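Local coordinates for protein cytosolic phospholipase A2 delta (Homo sapiens, PDB 5IZ5) that hydrolyses glycerophospholipids at the sn-2 position in a calcium-dependent manner, with a preference for linoleic acid, releasing a free fatty acid and a lysophospholipid, at residues Glu190-Gln201 against Phe213-Ser224; Leu699-Ser707 against Phe720-Leu731. The protein carries 3 engineered substitutions. One frame throughout, in Å; residues are numbered along the deposited sequence.

In the fold
Two loop closures, set in series along one chain, give a worked example of local closure within separate domains. Following the chain from the N terminus, interaction 1 comes first: residues 190-201 meet 213-224 across a connection of eleven residues, which joins strand 200-204 to strand 210-216 and so passes from one sheet of a beta sandwich to the other. Interaction 2 opens only after this one has closed. There, 699-707 meets 720-731 around helix 708-712, binding a proline-rich loop to the edge of the catalytic domain's mixed sheet. The contacts neither nest nor cross; the nearest atoms of interaction 1 and interaction 2 are about 32 Å apart.

Interaction 1: residues Glu190-Gln201 against Phe213-Ser224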
loop_
_atom_site.group_PDB
_atom_site.type_symbol
_atom_site.label_atom_id
_atom_site.label_comp_id
_atom_site.label_asym_id
_atom_site.label_seq_id
_atom_site.Cartn_x
_atom_site.Cartn_y
_atom_site.Cartn_z
ATOM N N GLU B 190 -29.307 17.423 -14.132
ATOM C CA GLU B 190 -28.896 16.288 -13.296
ATOM C C GLU B 190 -28.971 14.989 -14.095
ATOM O O GLU B 190 -30.051 14.608 -14.557
ATOM C CB GLU B 190 -29.766 16.176 -12.043
ATOM C CG GLU B 190 -29.559 14.878 -11.266
ATOM C CD GLU B 190 -30.375 14.800 -9.993
ATOM O OE1 GLU B 190 -29.949 15.374 -8.972
ATOM O OE2 GLU B 190 -31.437 14.145 -10.009
ATOM N N LEU B 191 -27.823 14.321 -14.237
ATOM C CA LEU B 191 -27.720 13.025 -14.910
ATOM C C LEU B 191 -27.403 11.936 -13.894
ATOM O O LEU B 191 -26.457 12.064 -13.111
ATOM C CB LEU B 191 -26.618 13.053 -15.963
ATOM C CG LEU B 191 -26.752 14.089 -17.073
ATOM C CD1 LEU B 191 -25.473 14.145 -17.890
ATOM C CD2 LEU B 191 -27.944 13.777 -17.966
ATOM N N VAL B 192 -28.190 10.866 -13.908
ATOM C CA VAL B 192 -28.006 9.762 -12.978
ATOM C C VAL B 192 -27.894 8.459 -13.747
ATOM O O VAL B 192 -28.723 8.172 -14.616
ATOM C CB VAL B 192 -29.184 9.646 -11.993
ATOM C CG1 VAL B 192 -28.901 8.586 -10.938
ATOM C CG2 VAL B 192 -29.460 10.986 -11.327
ATOM N N LEU B 193 -26.868 7.675 -13.415
ATOM C CA LEU B 193 -26.672 6.356 -13.993
ATOM C C LEU B 193 -26.291 5.408 -12.867
ATOM O O LEU B 193 -25.107 5.251 -12.538
ATOM C CB LEU B 193 -25.604 6.417 -15.093
ATOM C CG LEU B 193 -25.147 5.153 -15.841
ATOM C CD1 LEU B 193 -26.137 4.004 -15.797
ATOM C CD2 LEU B 193 -24.771 5.488 -17.279
ATOM N N LYS B 194 -27.309 4.789 -12.272
ATOM C CA LYS B 194 -27.116 3.890 -11.139
ATOM C C LYS B 194 -26.203 2.726 -11.507
ATOM O O LYS B 194 -26.419 2.058 -12.512
ATOM C CB LYS B 194 -28.441 3.310 -10.647
ATOM C CG LYS B 194 -29.104 4.019 -9.485
ATOM C CD LYS B 194 -30.103 3.051 -8.854
ATOM C CE LYS B 194 -29.957 2.972 -7.342
ATOM N NZ LYS B 194 -30.574 1.734 -6.787
ATOM N N GLY B 195 -25.205 2.477 -10.669
ATOM C CA GLY B 195 -24.236 1.416 -10.905
ATOM C C GLY B 195 -22.961 1.885 -11.580
ATOM O O GLY B 195 -21.996 1.132 -11.652
ATOM N N SER B 196 -22.940 3.123 -12.066
ATOM C CA SER B 196 -21.738 3.693 -12.665
ATOM C C SER B 196 -20.787 4.174 -11.586
ATOM O O SER B 196 -21.188 4.360 -10.441
ATOM C CB SER B 196 -22.093 4.866 -13.579
ATOM O OG SER B 196 -22.591 5.967 -12.837
ATOM N N TYR B 197 -19.537 4.406 -11.974
ATOM C CA TYR B 197 -18.531 4.978 -11.078
ATOM C C TYR B 197 -18.916 6.383 -10.624
ATOM O O TYR B 197 -18.790 6.722 -9.446
ATOM C CB TYR B 197 -17.161 5.008 -11.776
ATOM C CG TYR B 197 -16.089 5.823 -11.069
ATOM C CD1 TYR B 197 -15.577 5.427 -9.838
ATOM C CD2 TYR B 197 -15.583 6.985 -11.642
ATOM C CE1 TYR B 197 -14.598 6.174 -9.200
ATOM C CE2 TYR B 197 -14.607 7.745 -11.014
ATOM C CZ TYR B 197 -14.112 7.331 -9.794
ATOM O OH TYR B 197 -13.125 8.081 -9.179
ATOM N N GLU B 198 -19.371 7.199 -11.569
ATOM C CA GLU B 198 -19.702 8.591 -11.289
ATOM C C GLU B 198 -21.026 8.680 -10.545
ATOM O O GLU B 198 -21.205 9.547 -9.690
ATOM C CB GLU B 198 -19.776 9.397 -12.581
ATOM C CG GLU B 198 -18.445 9.539 -13.316
ATOM C CD GLU B 198 -18.034 8.301 -14.104
ATOM O OE1 GLU B 198 -18.792 7.302 -14.122
ATOM O OE2 GLU B 198 -16.949 8.332 -14.729
ATOM N N ASP B 199 -21.940 7.768 -10.875
ATOM C CA ASP B 199 -23.270 7.686 -10.262
ATOM C C ASP B 199 -24.185 8.850 -10.661
ATOM O O ASP B 199 -25.164 8.656 -11.390
ATOM C CB ASP B 199 -23.193 7.562 -8.737
ATOM C CG ASP B 199 -24.550 7.341 -8.113
ATOM O OD1 ASP B 199 -25.038 8.235 -7.407
ATOM O OD2 ASP B 199 -25.150 6.279 -8.356
ATOM N N THR B 200 -23.857 10.048 -10.188
ATOM C CA THR B 200 -24.640 11.245 -10.460
ATOM C C THR B 200 -23.722 12.378 -10.864
ATOM O O THR B 200 -22.685 12.581 -10.244
ATOM C CB THR B 200 -25.429 11.679 -9.214
ATOM O OG1 THR B 200 -26.324 10.630 -8.833
ATOM C CG2 THR B 200 -26.232 12.957 -9.474
ATOM N N GLN B 201 -24.105 13.111 -11.902
ATOM C CA GLN B 201 -23.369 14.292 -12.321
ATOM C C GLN B 201 -24.347 15.437 -12.559
ATOM O O GLN B 201 -25.369 15.268 -13.236
ATOM C CB GLN B 201 -22.554 14.004 -13.581
ATOM C CG GLN B 201 -21.429 13.005 -13.352
ATOM C CD GLN B 201 -20.574 12.777 -14.586
ATOM O OE1 GLN B 201 -19.895 13.686 -15.055
ATOM N NE2 GLN B 201 -20.593 11.555 -15.111
ATOM N N PHE B 213 -19.833 8.680 -18.301
ATOM C CA PHE B 213 -20.087 7.696 -17.258
ATOM C C PHE B 213 -19.382 6.393 -17.609
ATOM O O PHE B 213 -19.405 5.955 -18.765
ATOM C CB PHE B 213 -21.579 7.413 -17.112
ATOM C CG PHE B 213 -22.368 8.555 -16.534
ATOM C CD1 PHE B 213 -22.674 8.599 -15.178
ATOM C CD2 PHE B 213 -22.832 9.570 -17.351
ATOM C CE1 PHE B 213 -23.419 9.643 -14.644
ATOM C CE2 PHE B 213 -23.578 10.616 -16.827
ATOM C CZ PHE B 213 -23.871 10.653 -15.472
ATOM N N HIS B 214 -18.779 5.770 -16.601
ATOM C CA HIS B 214 -18.212 4.442 -16.741
ATOM C C HIS B 214 -19.014 3.483 -15.891
ATOM O O HIS B 214 -19.294 3.766 -14.723
ATOM C CB HIS B 214 -16.763 4.438 -16.280
ATOM C CG HIS B 214 -15.888 5.398 -17.019
ATOM N ND1 HIS B 214 -15.818 6.736 -16.698
ATOM C CD2 HIS B 214 -15.035 5.215 -18.054
ATOM C CE1 HIS B 214 -14.959 7.336 -17.501
ATOM N NE2 HIS B 214 -14.471 6.437 -18.335
ATOM N N TYR B 215 -19.384 2.345 -16.470
ATOM C CA TYR B 215 -20.202 1.371 -15.772
ATOM C C TYR B 215 -20.029 -0.003 -16.397
ATOM O O TYR B 215 -19.655 -0.140 -17.559
ATOM C CB TYR B 215 -21.677 1.790 -15.821
ATOM C CG TYR B 215 -22.198 1.940 -17.223
ATOM C CD1 TYR B 215 -23.016 0.966 -17.790
ATOM C CD2 TYR B 215 -21.846 3.041 -17.994
ATOM C CE1 TYR B 215 -23.479 1.097 -19.090
ATOM C CE2 TYR B 215 -22.298 3.181 -19.285
ATOM C CZ TYR B 215 -23.114 2.210 -19.826
ATOM O OH TYR B 215 -23.564 2.361 -21.102
ATOM N N MET B 216 -20.309 -1.024 -15.608
ATOM C CA MET B 216 -20.194 -2.394 -16.067
ATOM C C MET B 216 -21.196 -2.724 -17.169
ATOM O O MET B 216 -22.395 -2.457 -17.034
ATOM C CB MET B 216 -20.430 -3.336 -14.906
ATOM C CG MET B 216 -19.221 -3.536 -14.015
ATOM S SD MET B 216 -19.660 -4.430 -12.524
ATOM C CE MET B 216 -20.515 -5.832 -13.174
ATOM N N ALA B 217 -20.695 -3.347 -18.235
ATOM C CA ALA B 217 -21.533 -3.783 -19.352
ATOM C C ALA B 217 -22.599 -4.783 -18.899
ATOM O O ALA B 217 -23.680 -4.833 -19.476
ATOM C CB ALA B 217 -20.675 -4.394 -20.450
ATOM N N ALA B 218 -22.303 -5.560 -17.857
ATOM C CA ALA B 218 -23.245 -6.558 -17.338
ATOM C C ALA B 218 -24.439 -6.011 -16.551
ATOM O O ALA B 218 -25.339 -6.775 -16.194
ATOM C CB ALA B 218 -22.501 -7.578 -16.487
ATOM N N LEU B 219 -24.461 -4.715 -16.263
ATOM C CA LEU B 219 -25.597 -4.141 -15.531
ATOM C C LEU B 219 -26.840 -3.988 -16.408
ATOM O O LEU B 219 -26.744 -3.652 -17.585
ATOM C CB LEU B 219 -25.260 -2.755 -14.969
ATOM C CG LEU B 219 -24.801 -2.511 -13.524
ATOM C CD1 LEU B 219 -24.155 -3.743 -12.915
ATOM C CD2 LEU B 219 -23.867 -1.309 -13.427
ATOM N N GLU B 220 -28.006 -4.217 -15.813
ATOM C CA GLU B 220 -29.247 -3.680 -16.345
ATOM C C GLU B 220 -29.531 -2.418 -15.559
ATOM O O GLU B 220 -29.816 -2.473 -14.361
ATOM C CB GLU B 220 -30.408 -4.650 -16.191
ATOM C CG GLU B 220 -31.744 -4.032 -16.574
ATOM C CD GLU B 220 -32.868 -5.044 -16.585
ATOM O OE1 GLU B 220 -32.960 -5.844 -15.629
ATOM O OE2 GLU B 220 -33.665 -5.034 -17.548
ATOM N N THR B 221 -29.437 -1.281 -16.234
ATOM C CA THR B 221 -29.608 -0.007 -15.574
ATOM C C THR B 221 -30.127 1.022 -16.582
ATOM O O THR B 221 -30.604 0.658 -17.655
ATOM C CB THR B 221 -28.282 0.423 -14.893
ATOM O OG1 THR B 221 -28.493 1.611 -14.135
ATOM C CG2 THR B 221 -27.154 0.644 -15.912
ATOM N N GLU B 222 -30.051 2.298 -16.238
ATOM C CA GLU B 222 -30.578 3.349 -17.103
ATOM C C GLU B 222 -29.888 4.660 -16.815
ATOM O O GLU B 222 -29.353 4.852 -15.729
ATOM C CB GLU B 222 -32.075 3.518 -16.857
ATOM C CG GLU B 222 -32.424 3.818 -15.406
ATOM C CD GLU B 222 -33.912 3.857 -15.160
ATOM O OE1 GLU B 222 -34.536 4.839 -15.577
ATOM O OE2 GLU B 222 -34.459 2.914 -14.548
ATOM N N LEU B 223 -29.910 5.556 -17.794
ATOM C CA LEU B 223 -29.526 6.938 -17.579
ATOM C C LEU B 223 -30.798 7.761 -17.474
ATOM O O LEU B 223 -31.623 7.751 -18.394
ATOM C CB LEU B 223 -28.691 7.474 -18.739
ATOM C CG LEU B 223 -28.364 8.972 -18.595
ATOM C CD1 LEU B 223 -27.058 9.179 -17.852
ATOM C CD2 LEU B 223 -28.323 9.661 -19.948
ATOM N N SER B 224 -30.953 8.480 -16.368
ATOM C CA SER B 224 -32.059 9.423 -16.220
ATOM C C SER B 224 -31.538 10.855 -16.234
ATOM O O SER B 224 -30.474 11.142 -15.682
ATOM C CB SER B 224 -32.841 9.150 -14.942
ATOM O OG SER B 224 -32.078 9.482 -13.801
HETATM O O HOH W 1 -29.983 5.106 -13.021
HETATM O O HOH W 2 -20.056 -0.397 -12.788
#
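In a beta sandwich that probably forms a second C2 domain between the N-terminal one and the catalytic domain, V192 and S224 form an antiparallel hydrogen-bonded pair, V192 N giving to S224 O and S224 N to V192 O, both at 2.9 Å. Past L193 and L223 the strands part. The N-H of K194 reaches E222 O through a bridging water, while the hydroxyl of T221 OG1 donates to a lone pair of K194 O (2.7 Å). The chain then reverses in a type II turn from L193 to S196. G195, at phi 96°, suits the turn because a CB would be jammed against the preceding carbonyl and would also strike L219 CD2.

Residues 213-216 belong to the opposite sheet, so the same segment that pairs with 190-193 also packs across the sandwich core. There the F213 ring receives Q201 NE2 over the centre of one face, 3.3 Å above its plane, with the amide itself hydrogen-bonded to R212 O. L191 CB and S196 OG come in at the ring's edge. L193 sends its CD2 over a face of the Y215 ring, a CH-pi contact 4.2 Å from the centroid, and its other branch, CD1, against T221 CG2.

At H214 the contact turns polar. Y197 N binds H214 O, and the side chain of E198, bent at chi2 (78°), brings its carboxylate back to H214. OE1 accepts from H214 N at 2.9 Å, and OE2 offers its syn lone pair to H214 ND1 at 2.8 Å, in the plane of an imidazole lying nearly coplanar with the carboxylate. Gripped from backbone and ring together, this carboxylate is fixed in rotation. In the turn itself, S196 OG donates to L193 O and accepts from D199 N, an ST motif.

Interaction 2: residues Leu699-Ser707 against Phe720-Leu731; sequences LPFPRVEPS and FSDPACPEAPIL
P702 and F720 carry the apolar part of this contact, in which a proline-rich loop covers the edge of the catalytic domain's sheet. The ring of P702 wedges in with CG 3.5 Å from F720 O, while its CD lies against P729 O. Earlier in the loop, P700 CB rests on the methyl of A728, the CB atoms 3.9 Å apart.

The aromatic contacts centre on F720, which ends strand 718-720 and is joined to L731 by a pair of backbone hydrogen bonds. With CG anti to the carbonyl carbon (chi1 -64°), its ring reaches the loop at V704-P706, and V704 CG1 sits over one face in a CH-pi contact, 4.1 Å from the centroid. P706 CD touches at CE1, and F684 packs nearby. Replacing F720 with an alanine is likely to remove the ring face that V704 CG1 covers and open a gap beside P706.

Polar contacts are sparse. R703 N makes a weak hydrogen bond to D722 OD2 (3.4 Å). D722 OD2 also lies over the face of the R703 guanidinium, 4.5 Å from NH1, where opposite charges may attract although no N-H points at the oxygen. With a single weak hydrogen bond crossing it, the contact depends mostly on the fit of proline, aliphatic and aromatic surfaces; P700, P702 and P706 have no N-H to give.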
loop_
_atom_site.group_PDB
_atom_site.type_symbol
_atom_site.label_atom_id
_atom_site.label_comp_id
_atom_site.label_asym_id
_atom_site.label_seq_id
_atom_site.Cartn_x
_atom_site.Cartn_y
_atom_site.Cartn_z
ATOM N N LEU B 699 6.983 -20.235 2.705
ATOM C CA LEU B 699 8.069 -19.608 1.956
ATOM C C LEU B 699 9.400 -20.140 2.472
ATOM O O LEU B 699 9.657 -20.054 3.672
ATOM C CB LEU B 699 8.010 -18.087 2.123
ATOM C CG LEU B 699 6.752 -17.399 1.581
ATOM C CD1 LEU B 699 6.837 -15.899 1.802
ATOM C CD2 LEU B 699 6.545 -17.704 0.104
ATOM N N PRO B 700 10.245 -20.702 1.578
ATOM C CA PRO B 700 11.494 -21.272 2.077
ATOM C C PRO B 700 12.445 -20.223 2.637
ATOM O O PRO B 700 12.777 -19.243 1.968
ATOM C CB PRO B 700 12.106 -21.971 0.856
ATOM C CG PRO B 700 11.415 -21.405 -0.331
ATOM C CD PRO B 700 10.056 -20.957 0.140
ATOM N N PHE B 701 12.874 -20.450 3.870
ATOM C CA PHE B 701 13.709 -19.515 4.581
ATOM C C PHE B 701 14.500 -20.310 5.626
ATOM O O PHE B 701 13.940 -21.216 6.244
ATOM C CB PHE B 701 12.809 -18.480 5.252
ATOM C CG PHE B 701 13.550 -17.320 5.794
ATOM C CD1 PHE B 701 13.842 -16.242 4.985
ATOM C CD2 PHE B 701 13.979 -17.315 7.107
ATOM C CE1 PHE B 701 14.540 -15.165 5.480
ATOM C CE2 PHE B 701 14.679 -16.249 7.607
ATOM C CZ PHE B 701 14.958 -15.172 6.793
ATOM N N PRO B 702 15.800 -19.998 5.818
ATOM C CA PRO B 702 16.595 -20.797 6.759
ATOM C C PRO B 702 16.188 -20.577 8.202
ATOM O O PRO B 702 15.601 -19.550 8.542
ATOM C CB PRO B 702 18.025 -20.280 6.554
ATOM C CG PRO B 702 17.846 -18.892 6.062
ATOM C CD PRO B 702 16.603 -18.921 5.215
ATOM N N ARG B 703 16.518 -21.547 9.041
ATOM C CA ARG B 703 16.300 -21.421 10.466
ATOM C C ARG B 703 17.172 -20.299 11.004
ATOM O O ARG B 703 18.315 -20.142 10.590
ATOM C CB ARG B 703 16.630 -22.732 11.183
ATOM C CG ARG B 703 15.900 -23.938 10.624
ATOM C CD ARG B 703 15.887 -25.079 11.603
ATOM N NE ARG B 703 15.098 -26.182 11.067
ATOM C CZ ARG B 703 15.581 -27.316 10.560
ATOM N NH1 ARG B 703 16.889 -27.556 10.501
ATOM N NH2 ARG B 703 14.731 -28.229 10.107
ATOM N N VAL B 704 16.616 -19.516 11.919
ATOM C CA VAL B 704 17.337 -18.439 12.577
ATOM C C VAL B 704 17.408 -18.826 14.040
ATOM O O VAL B 704 16.517 -18.487 14.834
ATOM C CB VAL B 704 16.642 -17.074 12.390
ATOM C CG1 VAL B 704 17.377 -15.973 13.137
ATOM C CG2 VAL B 704 16.560 -16.723 10.913
ATOM N N GLU B 705 18.469 -19.560 14.375
ATOM C CA GLU B 705 18.649 -20.129 15.701
ATOM C C GLU B 705 19.999 -19.735 16.270
ATOM O O GLU B 705 20.887 -20.573 16.396
ATOM C CB GLU B 705 18.519 -21.653 15.634
ATOM C CG GLU B 705 17.098 -22.115 15.355
ATOM C CD GLU B 705 17.006 -23.573 14.914
ATOM O OE1 GLU B 705 18.043 -24.173 14.569
ATOM O OE2 GLU B 705 15.889 -24.132 14.893
ATOM N N PRO B 706 20.157 -18.449 16.621
ATOM C CA PRO B 706 21.381 -18.044 17.293
ATOM C C PRO B 706 21.534 -18.720 18.665
ATOM O O PRO B 706 20.554 -18.888 19.387
ATOM C CB PRO B 706 21.212 -16.532 17.449
ATOM C CG PRO B 706 19.739 -16.301 17.446
ATOM C CD PRO B 706 19.199 -17.332 16.497
ATOM N N SER B 707 22.756 -19.107 19.008
ATOM C CA SER B 707 23.054 -19.729 20.298
ATOM C C SER B 707 22.900 -18.719 21.440
ATOM O O SER B 707 22.860 -17.518 21.197
ATOM C CB SER B 707 24.487 -20.266 20.294
ATOM O OG SER B 707 25.421 -19.198 20.316
ATOM N N PHE B 720 23.057 -17.523 8.333
ATOM C CA PHE B 720 21.896 -18.388 8.472
ATOM C C PHE B 720 21.610 -19.004 7.127
ATOM O O PHE B 720 21.245 -18.304 6.184
ATOM C CB PHE B 720 20.697 -17.605 8.989
ATOM C CG PHE B 720 20.905 -17.053 10.370
ATOM C CD1 PHE B 720 20.866 -17.894 11.477
ATOM C CD2 PHE B 720 21.166 -15.703 10.568
ATOM C CE1 PHE B 720 21.062 -17.391 12.753
ATOM C CE2 PHE B 720 21.365 -15.194 11.839
ATOM C CZ PHE B 720 21.316 -16.040 12.934
ATOM N N SER B 721 21.790 -20.318 7.048
ATOM C CA SER B 721 21.714 -21.029 5.793
ATOM C C SER B 721 21.397 -22.504 6.019
ATOM O O SER B 721 21.909 -23.133 6.948
ATOM C CB SER B 721 23.036 -20.864 5.037
ATOM O OG SER B 721 23.583 -22.095 4.627
ATOM N N ASP B 722 20.557 -23.044 5.148
ATOM C CA ASP B 722 20.108 -24.429 5.237
ATOM C C ASP B 722 20.511 -25.133 3.943
ATOM O O ASP B 722 19.769 -25.107 2.962
ATOM C CB ASP B 722 18.590 -24.506 5.478
ATOM C CG ASP B 722 18.210 -24.332 6.945
ATOM O OD1 ASP B 722 19.105 -24.083 7.784
ATOM O OD2 ASP B 722 17.001 -24.433 7.257
ATOM N N PRO B 723 21.707 -25.750 3.926
ATOM C CA PRO B 723 22.149 -26.425 2.700
ATOM C C PRO B 723 21.236 -27.586 2.276
ATOM O O PRO B 723 21.210 -27.948 1.102
ATOM C CB PRO B 723 23.555 -26.922 3.057
ATOM C CG PRO B 723 23.568 -27.009 4.542
ATOM C CD PRO B 723 22.692 -25.888 5.014
ATOM N N ALA B 724 20.494 -28.148 3.229
ATOM C CA ALA B 724 19.494 -29.176 2.935
ATOM C C ALA B 724 18.374 -28.687 2.007
ATOM O O ALA B 724 17.834 -29.474 1.229
ATOM C CB ALA B 724 18.907 -29.719 4.230
ATOM N N CYS B 725 18.028 -27.401 2.091
ATOM C CA CYS B 725 17.040 -26.795 1.185
ATOM C C CYS B 725 17.696 -25.729 0.299
ATOM O O CYS B 725 17.859 -24.587 0.723
ATOM C CB CYS B 725 15.880 -26.185 1.976
ATOM S SG CYS B 725 14.577 -25.476 0.937
ATOM N N PRO B 726 18.079 -26.100 -0.937
ATOM C CA PRO B 726 18.681 -25.134 -1.865
ATOM C C PRO B 726 17.761 -23.969 -2.250
ATOM O O PRO B 726 18.249 -22.874 -2.536
ATOM C CB PRO B 726 18.998 -25.981 -3.105
ATOM C CG PRO B 726 19.052 -27.384 -2.622
ATOM C CD PRO B 726 18.068 -27.464 -1.499
ATOM N N GLU B 727 16.450 -24.210 -2.255
ATOM C CA GLU B 727 15.474 -23.187 -2.645
ATOM C C GLU B 727 15.507 -21.991 -1.697
ATOM O O GLU B 727 15.327 -20.853 -2.121
ATOM C CB GLU B 727 14.048 -23.753 -2.689
ATOM C CG GLU B 727 13.870 -25.000 -3.547
ATOM C CD GLU B 727 13.895 -26.280 -2.730
ATOM O OE1 GLU B 727 14.922 -26.549 -2.068
ATOM O OE2 GLU B 727 12.887 -27.018 -2.751
ATOM N N ALA B 728 15.730 -22.260 -0.412
ATOM C CA ALA B 728 15.847 -21.204 0.586
ATOM C C ALA B 728 17.111 -20.382 0.337
ATOM O O ALA B 728 18.159 -20.940 0.041
ATOM C CB ALA B 728 15.884 -21.801 1.980
ATOM N N PRO B 729 17.019 -19.051 0.459
ATOM C CA PRO B 729 18.194 -18.193 0.275
ATOM C C PRO B 729 19.184 -18.249 1.439
ATOM O O PRO B 729 18.801 -18.569 2.567
ATOM C CB PRO B 729 17.583 -16.796 0.193
ATOM C CG PRO B 729 16.328 -16.893 0.983
ATOM C CD PRO B 729 15.800 -18.266 0.728
ATOM N N ILE B 730 20.443 -17.919 1.146
ATOM C CA ILE B 730 21.475 -17.765 2.160
ATOM C C ILE B 730 21.344 -16.380 2.771
ATOM O O ILE B 730 21.185 -15.396 2.053
ATOM C CB ILE B 730 22.894 -17.908 1.555
ATOM C CG1 ILE B 730 23.076 -19.303 0.955
ATOM C CG2 ILE B 730 23.972 -17.635 2.602
ATOM C CD1 ILE B 730 24.260 -19.419 0.024
ATOM N N LEU B 731 21.442 -16.307 4.094
ATOM C CA LEU B 731 21.396 -15.035 4.806
ATOM C C LEU B 731 22.669 -14.740 5.578
ATOM O O LEU B 731 23.120 -15.551 6.382
ATOM C CB LEU B 731 20.212 -15.020 5.761
ATOM C CG LEU B 731 18.955 -14.462 5.096
ATOM C CD1 LEU B 731 17.791 -15.395 5.324
ATOM C CD2 LEU B 731 18.647 -13.057 5.595
#